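Local atomic coordinates of uncharacterized protein (PDB entry 3LOT), a protein that probably cleaves 3-keto-5-aminohexanoate or a related beta-keto acid, using a bound zinc ion in a TIM-barrel fold. Residues 8-13 with 285-290; 173-176 with 180-183; 199-204 with 221-226; 249-252 with 256-259. One frame throughout, in Å; residues are numbered along the deposited sequence.

Contact 1 (8-13 with 285-290); sequences VIVTCA and RIVKEL
Val287 presents both methyl groups to the strand, and Val8 answers with both of its own. Methyl CG1 of Val287 lies 4.1 Å from CG2 of Val8, while Val287 CG2 stands 4.2 Å from Val8 CG1, so each branch of one valine has a partner on the other. In both residues CG1 is anti to the backbone N (chi1 175° for Val8 and 161° for Val287), which turns the two forks to face each other. This pair is the close part of the contact. Toward Val10 it slackens: the nearest approach is 4.5 Å, between Val10 CG2 and Val287 CG2, a looser apolar touch; no hydrogen bond crosses between the segments. All three valines are buried. The outer side of the helix is different in character, since Arg285 is exposed and forms a salt bridge with Glu289 of the second subunit. Helix 276-289 therefore has an apolar face on the barrel and a charged one at a subunit interface. Around the valines, Val251 of helix 243-252 packs on Val8, Lys292 touches both Val8 and Val287, and the neighbouring strand 256-259 supplies Val257 beside Val8 and Val10.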
loop_
_atom_site.group_PDB
_atom_site.type_symbol
_atom_site.label_atom_id
_atom_site.label_comp_id
_atom_site.label_asym_id
_atom_site.label_seq_id
_atom_site.Cartn_x
_atom_site.Cartn_y
_atom_site.Cartn_z
ATOM N N VAL D 8 12.065 -5.527 -22.744
ATOM C CA VAL D 8 12.266 -6.123 -21.431
ATOM C C VAL D 8 13.613 -6.842 -21.455
ATOM O O VAL D 8 13.859 -7.677 -22.357
ATOM C CB VAL D 8 11.146 -7.158 -21.081
ATOM C CG1 VAL D 8 11.424 -7.882 -19.734
ATOM C CG2 VAL D 8 9.824 -6.498 -21.029
ATOM N N ILE D 9 14.484 -6.509 -20.490
ATOM C CA ILE D 9 15.718 -7.278 -20.246
ATOM C C ILE D 9 15.366 -8.577 -19.512
ATOM O O ILE D 9 14.847 -8.541 -18.410
ATOM C CB ILE D 9 16.768 -6.478 -19.428
ATOM C CG1 ILE D 9 17.112 -5.164 -20.149
ATOM C CG2 ILE D 9 18.027 -7.346 -19.163
ATOM C CD1 ILE D 9 18.152 -4.271 -19.394
ATOM N N VAL D 10 15.553 -9.714 -20.168
ATOM C CA VAL D 10 15.480 -11.018 -19.533
ATOM C C VAL D 10 16.890 -11.527 -19.163
ATOM O O VAL D 10 17.756 -11.749 -20.063
ATOM C CB VAL D 10 14.781 -12.021 -20.434
ATOM C CG1 VAL D 10 14.569 -13.360 -19.658
ATOM C CG2 VAL D 10 13.389 -11.479 -20.896
ATOM N N THR D 11 17.133 -11.702 -17.859
ATOM C CA THR D 11 18.408 -12.208 -17.364
ATOM C C THR D 11 18.260 -13.664 -17.053
ATOM O O THR D 11 17.226 -14.078 -16.506
ATOM C CB THR D 11 18.871 -11.480 -16.095
ATOM O OG1 THR D 11 19.104 -10.105 -16.418
ATOM C CG2 THR D 11 20.179 -12.133 -15.582
ATOM N N CYS D 12 19.244 -14.484 -17.426
ATOM C CA CYS D 12 19.173 -15.891 -17.009
ATOM C C CYS D 12 20.278 -16.247 -16.019
ATOM O O CYS D 12 21.445 -16.149 -16.357
ATOM C CB CYS D 12 19.156 -16.847 -18.195
ATOM S SG CYS D 12 18.664 -18.528 -17.669
ATOM N N ALA D 13 19.883 -16.600 -14.794
ATOM C CA ALA D 13 20.818 -16.968 -13.717
ATOM C C ALA D 13 21.112 -18.471 -13.785
ATOM O O ALA D 13 20.276 -19.298 -13.448
ATOM C CB ALA D 13 20.261 -16.554 -12.355
ATOM N N ARG D 285 7.924 -16.066 -24.140
ATOM C CA ARG D 285 6.549 -16.201 -24.599
ATOM C C ARG D 285 5.612 -15.252 -23.852
ATOM O O ARG D 285 4.762 -14.619 -24.481
ATOM C CB ARG D 285 6.076 -17.645 -24.461
ATOM C CG ARG D 285 6.677 -18.573 -25.523
ATOM C CD ARG D 285 5.906 -19.872 -25.609
ATOM N NE ARG D 285 5.965 -20.635 -24.368
ATOM C CZ ARG D 285 6.931 -21.498 -24.030
ATOM N NH1 ARG D 285 7.966 -21.739 -24.820
ATOM N NH2 ARG D 285 6.867 -22.129 -22.873
ATOM N N ILE D 286 5.769 -15.137 -22.529
ATOM C CA ILE D 286 4.878 -14.289 -21.734
ATOM C C ILE D 286 5.160 -12.814 -22.062
ATOM O O ILE D 286 4.249 -12.024 -22.279
ATOM C CB ILE D 286 5.101 -14.572 -20.207
ATOM C CG1 ILE D 286 4.636 -16.007 -19.865
ATOM C CG2 ILE D 286 4.397 -13.522 -19.334
ATOM C CD1 ILE D 286 5.105 -16.455 -18.445
ATOM N N VAL D 287 6.431 -12.445 -22.117
ATOM C CA VAL D 287 6.797 -11.082 -22.464
ATOM C C VAL D 287 6.124 -10.711 -23.801
ATOM O O VAL D 287 5.604 -9.629 -23.958
ATOM C CB VAL D 287 8.344 -10.928 -22.568
ATOM C CG1 VAL D 287 8.754 -9.687 -23.367
ATOM C CG2 VAL D 287 8.971 -10.923 -21.158
ATOM N N LYS D 288 6.130 -11.618 -24.766
ATOM C CA LYS D 288 5.567 -11.313 -26.065
ATOM C C LYS D 288 4.040 -11.246 -26.062
ATOM O O LYS D 288 3.464 -10.410 -26.776
ATOM C CB LYS D 288 6.087 -12.298 -27.121
ATOM C CG LYS D 288 7.547 -12.051 -27.491
ATOM C CD LYS D 288 8.042 -13.137 -28.473
ATOM C CE LYS D 288 9.518 -12.966 -28.873
ATOM N NZ LYS D 288 9.937 -14.164 -29.663
ATOM N N GLU D 289 3.374 -12.089 -25.267
ATOM C CA GLU D 289 1.936 -11.942 -25.125
ATOM C C GLU D 289 1.554 -10.578 -24.565
ATOM O O GLU D 289 0.523 -10.024 -24.931
ATOM C CB GLU D 289 1.313 -13.042 -24.251
ATOM C CG GLU D 289 1.287 -14.387 -24.899
ATOM C CD GLU D 289 0.423 -14.490 -26.165
ATOM O OE1 GLU D 289 -0.293 -13.548 -26.558
ATOM O OE2 GLU D 289 0.477 -15.568 -26.778
ATOM N N LEU D 290 2.397 -10.023 -23.715
ATOM C CA LEU D 290 2.113 -8.724 -23.147
ATOM C C LEU D 290 2.561 -7.589 -24.065
ATOM O O LEU D 290 2.613 -6.474 -23.627
ATOM C CB LEU D 290 2.746 -8.608 -21.780
ATOM C CG LEU D 290 2.179 -9.531 -20.694
ATOM C CD1 LEU D 290 3.064 -9.435 -19.420
ATOM C CD2 LEU D 290 0.697 -9.245 -20.407
#

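Contact 2 (173-176 with 180-183); sequences LECY and QIYN
The Tyr176 ring receives Gln180 at its edge, with OE1 close to the ring plane and 3.4 Å from Tyr176 CD1. The ring and amide planes stand 75° apart, so the two groups do not stack. The ring is held from other parts of the barrel: Ile202 of strand 197-203 and Ile205 pack on it, and its hydroxyl makes a weak hydrogen bond with Asn115 OD1.

The same amide oxygen accepts the one hydrogen bond across the contact, from Tyr176 N to Gln180 OE1 at 2.9 Å. The bond is nearly straight at the hydrogen, 163°, yet the donor sits above the carbonyl plane, 55° out of it, and so not on a lone pair. Beyond CG the glutamine chain is extended (chi2 -166°), which carries its amide from the helix to the backbone just past the strand end. Beside this polar link is an apolar one: Cys175 CB is 4.2 Å from Ile181 CG1 and equally far from CB of Gln180.

Strand 170-175 and helix 178-189 begin a beta-alpha-beta unit, and the glutamine spans the short turn between them. The hydrogen bond helps to hold the backbone of Tyr176, whose side chain is about 6 Å from the zinc ion. The buried N-H of Tyr176 is satisfied by a neutral amide, which ties the first turn of the helix to the backbone after the strand; Tyr176 is not a zinc ligand, so any effect of this link on the metal site would be indirect.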
loop_
_atom_site.group_PDB
_atom_site.type_symbol
_atom_site.label_atom_id
_atom_site.label_comp_id
_atom_site.label_asym_id
_atom_site.label_seq_id
_atom_site.Cartn_x
_atom_site.Cartn_y
_atom_site.Cartn_z
ATOM N N LEU D 173 22.524 -4.022 -7.979
ATOM C CA LEU D 173 22.445 -3.846 -6.537
ATOM C C LEU D 173 21.348 -4.747 -6.041
ATOM O O LEU D 173 20.188 -4.449 -6.235
ATOM C CB LEU D 173 22.139 -2.390 -6.218
ATOM C CG LEU D 173 23.183 -1.357 -6.730
ATOM C CD1 LEU D 173 22.566 0.015 -6.686
ATOM C CD2 LEU D 173 24.445 -1.420 -5.870
ATOM N N GLU D 174 21.733 -5.822 -5.381
ATOM C CA GLU D 174 20.793 -6.870 -5.036
ATOM C C GLU D 174 20.162 -6.450 -3.725
ATOM O O GLU D 174 20.890 -6.119 -2.769
ATOM C CB GLU D 174 21.511 -8.205 -4.871
ATOM C CG GLU D 174 22.574 -8.504 -5.941
ATOM C CD GLU D 174 22.034 -8.569 -7.359
ATOM O OE1 GLU D 174 20.815 -8.787 -7.547
ATOM O OE2 GLU D 174 22.847 -8.386 -8.297
ATOM N N CYS D 175 18.840 -6.381 -3.719
ATOM C CA CYS D 175 18.084 -6.057 -2.535
ATOM C C CYS D 175 17.079 -7.145 -2.167
ATOM O O CYS D 175 16.220 -7.484 -2.962
ATOM C CB CYS D 175 17.311 -4.761 -2.715
ATOM S SG CYS D 175 18.409 -3.316 -3.041
ATOM N N TYR D 176 17.199 -7.639 -0.938
ATOM C CA TYR D 176 16.390 -8.755 -0.429
ATOM C C TYR D 176 15.363 -8.324 0.623
ATOM O O TYR D 176 14.692 -9.185 1.232
ATOM C CB TYR D 176 17.266 -9.831 0.219
ATOM C CG TYR D 176 18.275 -10.511 -0.672
ATOM C CD1 TYR D 176 19.454 -9.868 -1.019
ATOM C CD2 TYR D 176 18.081 -11.817 -1.095
ATOM C CE1 TYR D 176 20.425 -10.500 -1.811
ATOM C CE2 TYR D 176 19.016 -12.458 -1.892
ATOM C CZ TYR D 176 20.196 -11.797 -2.242
ATOM O OH TYR D 176 21.113 -12.423 -3.048
ATOM N N GLN D 180 17.233 -2.836 2.831
ATOM C CA GLN D 180 18.323 -2.844 1.839
ATOM C C GLN D 180 18.120 -1.826 0.706
ATOM O O GLN D 180 19.091 -1.314 0.114
ATOM C CB GLN D 180 18.499 -4.268 1.271
ATOM C CG GLN D 180 18.934 -5.279 2.361
ATOM C CD GLN D 180 19.438 -6.603 1.823
ATOM O OE1 GLN D 180 19.481 -6.845 0.612
ATOM N NE2 GLN D 180 19.821 -7.486 2.736
ATOM N N ILE D 181 16.865 -1.490 0.423
ATOM C CA ILE D 181 16.599 -0.345 -0.459
ATOM C C ILE D 181 16.977 0.953 0.273
ATOM O O ILE D 181 17.587 1.856 -0.289
ATOM C CB ILE D 181 15.155 -0.308 -0.927
ATOM C CG1 ILE D 181 14.774 -1.683 -1.565
ATOM C CG2 ILE D 181 14.965 0.884 -1.858
ATOM C CD1 ILE D 181 13.415 -1.708 -2.327
ATOM N N TYR D 182 16.636 1.022 1.547
ATOM C CA TYR D 182 17.071 2.111 2.410
ATOM C C TYR D 182 18.584 2.205 2.414
ATOM O O TYR D 182 19.113 3.315 2.292
ATOM C CB TYR D 182 16.519 1.992 3.826
ATOM C CG TYR D 182 15.161 2.692 4.020
ATOM C CD1 TYR D 182 15.085 4.088 4.293
ATOM C CD2 TYR D 182 13.996 2.002 3.885
ATOM C CE1 TYR D 182 13.877 4.736 4.445
ATOM C CE2 TYR D 182 12.781 2.633 4.018
ATOM C CZ TYR D 182 12.716 3.994 4.332
ATOM O OH TYR D 182 11.492 4.601 4.512
ATOM N N ASN D 183 19.258 1.051 2.573
ATOM C CA ASN D 183 20.725 1.035 2.501
ATOM C C ASN D 183 21.204 1.598 1.137
ATOM O O ASN D 183 22.158 2.407 1.080
ATOM C CB ASN D 183 21.324 -0.360 2.711
ATOM C CG ASN D 183 21.079 -0.954 4.117
ATOM O OD1 ASN D 183 20.548 -0.289 5.027
ATOM N ND2 ASN D 183 21.442 -2.259 4.278
#

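Contact 3 (199-204 with 221-226); sequences LQFIHG and QTADRL
A chi1 of -59° sets Phe201 CG anti to the carbonyl carbon, and Leu199, with chi1 -51°, leaves its backbone in the same sense; both side chains thereby reach the helix at Ala223. Phe201 approaches with the far end of its ring, CZ lying 4.0 Å from Ala223 CB. That methyl is at the ring edge and near the ring plane, so the ring points at the alanine without laying a face over it. Leu199 brings one branch to the same carbon, CD1 being 4.1 Å from Ala223 CB. The alanine methyl is therefore touched by two residues that are next but one along the strand. The nearest CA atoms, of Leu199 and Ala223, are 8.8 Å apart, so the segments meet through side chains alone, and no hydrogen bond crosses between them. Neighbours close in around the three buried residues: Trp234 meets the Phe201 ring with planes at about 30°, Ile181 and Met219 also pack on Phe201, and Tyr232 touches both Leu199 and Ala223. Strand 197-203, helix 213-226 and strand 232-238 form a beta-alpha-beta unit, and this is the apolar layer between an outer helix and its parallel strand that characterises a TIM barrel.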
loop_
_atom_site.group_PDB
_atom_site.type_symbol
_atom_site.label_atom_id
_atom_site.label_comp_id
_atom_site.label_asym_id
_atom_site.label_seq_id
_atom_site.Cartn_x
_atom_site.Cartn_y
_atom_site.Cartn_z
ATOM N N LEU D 199 18.934 -1.916 -9.852
ATOM C CA LEU D 199 18.522 -2.694 -8.673
ATOM C C LEU D 199 17.897 -4.018 -9.089
ATOM O O LEU D 199 17.193 -4.117 -10.082
ATOM C CB LEU D 199 17.455 -1.951 -7.804
ATOM C CG LEU D 199 17.565 -0.505 -7.292
ATOM C CD1 LEU D 199 16.851 -0.302 -5.922
ATOM C CD2 LEU D 199 18.962 -0.028 -7.205
ATOM N N GLN D 200 18.083 -5.028 -8.269
ATOM C CA GLN D 200 17.372 -6.247 -8.442
ATOM C C GLN D 200 16.692 -6.629 -7.130
ATOM O O GLN D 200 17.311 -6.652 -6.065
ATOM C CB GLN D 200 18.330 -7.298 -8.900
ATOM C CG GLN D 200 17.721 -8.669 -9.136
ATOM C CD GLN D 200 18.316 -9.278 -10.358
ATOM O OE1 GLN D 200 17.644 -9.450 -11.356
ATOM N NE2 GLN D 200 19.624 -9.530 -10.314
ATOM N N PHE D 201 15.411 -6.877 -7.213
ATOM C CA PHE D 201 14.617 -7.174 -6.051
ATOM C C PHE D 201 14.521 -8.695 -5.989
ATOM O O PHE D 201 14.137 -9.304 -6.992
ATOM C CB PHE D 201 13.235 -6.578 -6.211
ATOM C CG PHE D 201 13.209 -5.072 -6.394
ATOM C CD1 PHE D 201 14.093 -4.248 -5.749
ATOM C CD2 PHE D 201 12.204 -4.483 -7.157
ATOM C CE1 PHE D 201 13.991 -2.868 -5.881
ATOM C CE2 PHE D 201 12.129 -3.102 -7.291
ATOM C CZ PHE D 201 13.030 -2.309 -6.665
ATOM N N ILE D 202 14.935 -9.302 -4.871
ATOM C CA ILE D 202 14.978 -10.769 -4.728
ATOM C C ILE D 202 13.990 -11.220 -3.650
ATOM O O ILE D 202 14.091 -10.841 -2.470
ATOM C CB ILE D 202 16.378 -11.277 -4.424
ATOM C CG1 ILE D 202 17.375 -10.725 -5.500
ATOM C CG2 ILE D 202 16.406 -12.822 -4.402
ATOM C CD1 ILE D 202 18.751 -11.428 -5.555
ATOM N N HIS D 203 13.038 -12.031 -4.063
ATOM C CA HIS D 203 11.892 -12.391 -3.216
ATOM C C HIS D 203 11.904 -13.863 -2.904
ATOM O O HIS D 203 12.018 -14.690 -3.811
ATOM C CB HIS D 203 10.584 -11.979 -3.935
ATOM C CG HIS D 203 10.363 -10.488 -3.954
ATOM N ND1 HIS D 203 9.532 -9.842 -3.057
ATOM C CD2 HIS D 203 10.895 -9.517 -4.735
ATOM C CE1 HIS D 203 9.548 -8.544 -3.300
ATOM N NE2 HIS D 203 10.385 -8.314 -4.302
ATOM N N GLY D 204 11.761 -14.184 -1.627
ATOM C CA GLY D 204 11.516 -15.534 -1.176
ATOM C C GLY D 204 12.672 -16.196 -0.447
ATOM O O GLY D 204 12.644 -17.387 -0.242
ATOM N N GLN D 221 7.946 0.596 -4.881
ATOM C CA GLN D 221 7.482 1.911 -4.377
ATOM C C GLN D 221 8.478 2.533 -3.401
ATOM O O GLN D 221 8.658 3.756 -3.377
ATOM C CB GLN D 221 6.127 1.785 -3.705
ATOM C CG GLN D 221 5.006 1.470 -4.647
ATOM C CD GLN D 221 3.694 1.206 -3.891
ATOM O OE1 GLN D 221 3.720 0.829 -2.712
ATOM N NE2 GLN D 221 2.530 1.374 -4.587
ATOM N N THR D 222 9.159 1.701 -2.611
ATOM C CA THR D 222 10.202 2.226 -1.717
ATOM C C THR D 222 11.357 2.815 -2.529
ATOM O O THR D 222 11.859 3.898 -2.225
ATOM C CB THR D 222 10.709 1.147 -0.720
ATOM O OG1 THR D 222 9.601 0.671 0.039
ATOM C CG2 THR D 222 11.794 1.701 0.217
ATOM N N ALA D 223 11.787 2.096 -3.558
ATOM C CA ALA D 223 12.847 2.596 -4.450
ATOM C C ALA D 223 12.429 3.909 -5.151
ATOM O O ALA D 223 13.212 4.875 -5.211
ATOM C CB ALA D 223 13.243 1.511 -5.486
ATOM N N ASP D 224 11.207 3.959 -5.666
ATOM C CA ASP D 224 10.697 5.198 -6.273
ATOM C C ASP D 224 10.805 6.377 -5.305
ATOM O O ASP D 224 11.293 7.471 -5.674
ATOM C CB ASP D 224 9.227 5.054 -6.683
ATOM C CG ASP D 224 8.997 4.202 -7.920
ATOM O OD1 ASP D 224 9.961 3.840 -8.637
ATOM O OD2 ASP D 224 7.789 3.906 -8.201
ATOM N N ARG D 225 10.385 6.170 -4.063
ATOM C CA ARG D 225 10.254 7.269 -3.141
ATOM C C ARG D 225 11.583 7.687 -2.512
ATOM O O ARG D 225 11.748 8.840 -2.169
ATOM C CB ARG D 225 9.278 6.899 -2.040
ATOM C CG ARG D 225 8.893 8.039 -1.154
ATOM C CD ARG D 225 7.908 7.547 -0.098
ATOM N NE ARG D 225 8.434 6.408 0.656
ATOM C CZ ARG D 225 9.237 6.517 1.739
ATOM N NH1 ARG D 225 9.650 7.714 2.186
ATOM N NH2 ARG D 225 9.648 5.429 2.356
ATOM N N LEU D 226 12.490 6.741 -2.291
ATOM C CA LEU D 226 13.845 7.069 -1.740
ATOM C C LEU D 226 14.838 7.510 -2.794
ATOM O O LEU D 226 15.654 8.373 -2.520
ATOM C CB LEU D 226 14.430 5.898 -0.975
ATOM C CG LEU D 226 13.577 5.381 0.174
ATOM C CD1 LEU D 226 14.359 4.255 0.893
ATOM C CD2 LEU D 226 13.249 6.511 1.187
#

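Contact 4 (249-252 with 256-259)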
loop_
_atom_site.group_PDB
_atom_site.type_symbol
_atom_site.label_atom_id
_atom_site.label_comp_id
_atom_site.label_asym_id
_atom_site.label_seq_id
_atom_site.Cartn_x
_atom_site.Cartn_y
_atom_site.Cartn_z
ATOM N N LEU D 249 4.472 -10.323 -13.035
ATOM C CA LEU D 249 4.157 -9.115 -12.280
ATOM C C LEU D 249 5.160 -7.975 -12.583
ATOM O O LEU D 249 4.765 -6.840 -12.906
ATOM C CB LEU D 249 4.141 -9.418 -10.781
ATOM C CG LEU D 249 3.888 -8.273 -9.812
ATOM C CD1 LEU D 249 2.465 -7.608 -10.090
ATOM C CD2 LEU D 249 3.993 -8.796 -8.346
ATOM N N ALA D 250 6.439 -8.298 -12.485
ATOM C CA ALA D 250 7.514 -7.316 -12.721
ATOM C C ALA D 250 7.339 -6.683 -14.094
ATOM O O ALA D 250 7.337 -5.466 -14.205
ATOM C CB ALA D 250 8.900 -7.946 -12.574
ATOM N N VAL D 251 7.156 -7.503 -15.132
ATOM C CA VAL D 251 6.975 -6.987 -16.493
ATOM C C VAL D 251 5.745 -6.090 -16.595
ATOM O O VAL D 251 5.775 -5.056 -17.253
ATOM C CB VAL D 251 6.962 -8.125 -17.539
ATOM C CG1 VAL D 251 6.549 -7.606 -18.928
ATOM C CG2 VAL D 251 8.357 -8.739 -17.624
ATOM N N ILE D 252 4.657 -6.486 -15.930
ATOM C CA ILE D 252 3.435 -5.710 -15.947
ATOM C C ILE D 252 3.728 -4.324 -15.294
ATOM O O ILE D 252 3.176 -3.296 -15.703
ATOM C CB ILE D 252 2.297 -6.467 -15.215
ATOM C CG1 ILE D 252 1.827 -7.658 -16.065
ATOM C CG2 ILE D 252 1.098 -5.535 -14.896
ATOM C CD1 ILE D 252 1.043 -8.661 -15.304
ATOM N N ASP D 256 12.179 -5.322 -15.388
ATOM C CA ASP D 256 12.856 -6.415 -16.046
ATOM C C ASP D 256 12.754 -7.663 -15.183
ATOM O O ASP D 256 12.343 -7.611 -14.016
ATOM C CB ASP D 256 14.315 -6.033 -16.329
ATOM C CG ASP D 256 14.432 -4.860 -17.292
ATOM O OD1 ASP D 256 13.678 -4.832 -18.279
ATOM O OD2 ASP D 256 15.260 -3.955 -17.051
ATOM N N VAL D 257 13.098 -8.797 -15.772
ATOM C CA VAL D 257 12.900 -10.073 -15.153
ATOM C C VAL D 257 14.140 -10.983 -15.262
ATOM O O VAL D 257 14.888 -10.956 -16.258
ATOM C CB VAL D 257 11.676 -10.745 -15.742
ATOM C CG1 VAL D 257 11.821 -10.910 -17.303
ATOM C CG2 VAL D 257 11.432 -12.093 -15.057
ATOM N N ARG D 258 14.351 -11.765 -14.206
ATOM C CA ARG D 258 15.390 -12.784 -14.141
ATOM C C ARG D 258 14.728 -14.121 -13.896
ATOM O O ARG D 258 13.765 -14.219 -13.075
ATOM C CB ARG D 258 16.380 -12.499 -13.010
ATOM C CG ARG D 258 17.409 -13.584 -12.769
ATOM C CD ARG D 258 18.544 -13.122 -11.864
ATOM N NE ARG D 258 18.740 -14.016 -10.732
ATOM C CZ ARG D 258 19.704 -13.890 -9.839
ATOM N NH1 ARG D 258 20.640 -12.929 -9.945
ATOM N NH2 ARG D 258 19.765 -14.746 -8.840
ATOM N N VAL D 259 15.206 -15.120 -14.640
ATOM C CA VAL D 259 14.765 -16.500 -14.517
ATOM C C VAL D 259 16.058 -17.335 -14.405
ATOM O O VAL D 259 17.156 -16.787 -14.273
ATOM C CB VAL D 259 13.889 -16.938 -15.707
ATOM C CG1 VAL D 259 12.616 -16.107 -15.770
ATOM C CG2 VAL D 259 14.669 -16.871 -17.079
#
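Asp256 meets helix 243-252 through its backbone: its carbonyl O lies 3.7 Å from Ala250 CB, a van der Waals contact with a methyl. The closest CA atoms of the two segments belong to this region as well, Val251 and Asp256 at 5.9 Å. The CB of Asp256 is directed away from the helix; the carboxylate is held by salt bridges from OD2 to Arg198 and Arg3 and by a hydrogen bond from Ile9 N to OD1. Three bonds thus grip a buried charge beside the strand, which probably favours the ionised form. Strand 232-238, helix 243-252 and strand 256-259 make a beta-alpha-beta unit, and the contact lies where the chain, past the end of the helix, re-enters the parallel barrel sheet. Val257 comes next and points toward the helix. Its CG1 is 4.1 Å from CG2 of Val251, the two side chains crossing at a slant. CG1 of Val257 sits between its own backbone N and carbonyl carbon (chi1 58°), while Val251 offers the branch anti to its carbonyl carbon. Met283 of helix 276-289 packs against both valines, and at the end of the segment it also touches Val259.

All four contacts join a helix to a strand of one barrel sheet. Contact 1 joins the first strand to the late helix 276-289 and encloses the others, which follow in series as 2, 3 and 4, each within a beta-alpha-beta unit. Contacts 2 and 3 have centres 7 Å apart on the neighbouring strands 170-175 and 197-203, hydrogen-bonded, with Cys175 N 2.8 Å from Gln200 O. Contacts 1 and 4 are equally close on strands 7-13 and 256-259. Centres of contacts 1 and 2 lie 23 Å apart. Early and late strands thus close the barrel, which carries the zinc held by His50, His52 and Glu262; the Tyr176 side chain in contact 2 is about 6 Å from it.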